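Local coordinates for hypothetical protein TTHA1785 (Thermus thermophilus, PDB 2EPG), which probably joins RNA ends as a GTP- and manganese-dependent ligase of the RtcB family, in RNA repair, at residues A[96-101]-A[283-288]. Sequence-based numbering, arbitrary orientation.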
loop_
_atom_site.group_PDB
_atom_site.type_symbol
_atom_site.label_atom_id
_atom_site.label_comp_id
_atom_site.label_asym_id
_atom_site.label_seq_id
_atom_site.Cartn_x
_atom_site.Cartn_y
_atom_site.Cartn_z
ATOM N N GLY A 96 23.871 5.312 0.831
ATOM C CA GLY A 96 22.732 4.486 0.485
ATOM C C GLY A 96 22.188 4.709 -0.917
ATOM O O GLY A 96 22.379 5.768 -1.518
ATOM N N VAL A 97 21.492 3.708 -1.436
ATOM C CA VAL A 97 20.935 3.790 -2.774
ATOM C C VAL A 97 19.417 3.736 -2.779
ATOM O O VAL A 97 18.792 3.423 -1.765
ATOM C CB VAL A 97 21.454 2.627 -3.653
ATOM C CG1 VAL A 97 22.952 2.767 -3.888
ATOM C CG2 VAL A 97 21.135 1.272 -2.993
ATOM N N VAL A 98 18.826 4.069 -3.920
ATOM C CA VAL A 98 17.379 3.997 -4.093
ATOM C C VAL A 98 17.170 3.118 -5.320
ATOM O O VAL A 98 17.843 3.304 -6.346
ATOM C CB VAL A 98 16.708 5.395 -4.324
ATOM C CG1 VAL A 98 17.367 6.138 -5.488
ATOM C CG2 VAL A 98 15.200 5.191 -4.637
ATOM N N SER A 99 16.265 2.151 -5.215
ATOM C CA SER A 99 16.009 1.239 -6.326
ATOM C C SER A 99 14.552 1.130 -6.748
ATOM O O SER A 99 13.704 0.730 -5.955
ATOM C CB SER A 99 16.505 -0.153 -5.987
ATOM O OG SER A 99 16.082 -1.048 -6.990
ATOM N N PRO A 100 14.244 1.472 -8.013
ATOM C CA PRO A 100 12.862 1.393 -8.502
ATOM C C PRO A 100 12.284 -0.003 -8.278
ATOM O O PRO A 100 11.096 -0.162 -8.001
ATOM C CB PRO A 100 13.001 1.724 -9.987
ATOM C CG PRO A 100 14.183 2.639 -10.025
ATOM C CD PRO A 100 15.147 1.984 -9.061
ATOM N N GLY A 101 13.135 -1.015 -8.399
ATOM C CA GLY A 101 12.678 -2.378 -8.199
ATOM C C GLY A 101 12.305 -2.626 -6.750
ATOM O O GLY A 101 11.602 -3.592 -6.439
ATOM N N ALA A 283 20.609 3.494 -7.730
ATOM C CA ALA A 283 21.489 4.642 -7.870
ATOM C C ALA A 283 21.617 5.298 -6.503
ATOM O O ALA A 283 20.732 5.169 -5.653
ATOM C CB ALA A 283 20.903 5.655 -8.885
ATOM N N PRO A 284 22.732 5.998 -6.264
ATOM C CA PRO A 284 22.897 6.648 -4.969
ATOM C C PRO A 284 21.753 7.614 -4.744
ATOM O O PRO A 284 21.365 8.361 -5.649
ATOM C CB PRO A 284 24.232 7.377 -5.111
ATOM C CG PRO A 284 24.990 6.503 -6.070
ATOM C CD PRO A 284 23.944 6.153 -7.094
ATOM N N ILE A 285 21.205 7.575 -3.536
ATOM C CA ILE A 285 20.124 8.462 -3.149
ATOM C C ILE A 285 20.565 9.909 -3.397
ATOM O O ILE A 285 19.788 10.727 -3.881
ATOM C CB ILE A 285 19.789 8.254 -1.645
ATOM C CG1 ILE A 285 19.032 6.936 -1.456
ATOM C CG2 ILE A 285 18.974 9.422 -1.108
ATOM C CD1 ILE A 285 19.101 6.407 -0.057
ATOM N N LYS A 286 21.829 10.217 -3.110
ATOM C CA LYS A 286 22.325 11.587 -3.301
ATOM C C LYS A 286 22.813 11.978 -4.701
ATOM O O LYS A 286 23.310 13.085 -4.889
ATOM C CB LYS A 286 23.440 11.887 -2.308
ATOM C CG LYS A 286 22.981 12.076 -0.872
ATOM C CD LYS A 286 24.207 12.348 -0.009
ATOM C CE LYS A 286 23.859 12.626 1.427
ATOM N NZ LYS A 286 25.117 12.861 2.193
ATOM N N SER A 287 22.682 11.076 -5.669
ATOM C CA SER A 287 23.098 11.329 -7.045
ATOM C C SER A 287 21.967 12.008 -7.810
ATOM O O SER A 287 20.804 11.910 -7.416
ATOM C CB SER A 287 23.387 10.004 -7.752
ATOM O OG SER A 287 22.153 9.313 -8.004
ATOM N N PRO A 288 22.294 12.704 -8.919
ATOM C CA PRO A 288 21.267 13.373 -9.715
ATOM C C PRO A 288 20.169 12.399 -10.130
ATOM O O PRO A 288 18.991 12.689 -9.978
ATOM C CB PRO A 288 22.060 13.922 -10.905
ATOM C CG PRO A 288 23.336 14.330 -10.253
ATOM C CD PRO A 288 23.642 13.134 -9.345
#
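Just before strand 97-98, G96 offers its carbonyl to the N-H of I285 on an in-plane lone pair, O of G96 to N of I285 3.0 Å and almost straight at 173°, while CA of P284 adds a longer C-H...O approach to the same oxygen. The CD1 tip of I285 lies against the G96 carbonyl carbon, 3.6 Å from C of G96, where a side chain on the glycine would crowd it. V97 faces P284 as the non-hydrogen-bonded pair; its CB bond turns away, yet CB of V97 still comes 3.3 Å from O of A283, with CG1 a little farther off. CG1 and CD1 of I285 lie along the V97 carbonyl, CD1 of I285 3.5 Å from O of V97. With V98 the hydrogen-bonded pair follows: N of V98 reaches O of A283 at 2.8 Å, nearly along the C=O axis, and O of V98 receives N of A283 at 3.1 Å from above the carbonyl plane. CB of V98 meets CG1 of I285 at 4.0 Å, and both side chains touch L294 of helix 288-321. An alanine in place of I285 would lose everything beyond CB and would probably loosen the packing against G96, V97 and V98. Beyond the strand pair, P284 to S287 form a type I turn in which O of P284 accepts from both N and OG of S287, the N-cap residue of helix 288-321. Three backbone hydrogen bonds thus define the pairing, I285 adds apolar contact, and the start of that long helix is joined to strand 97-98.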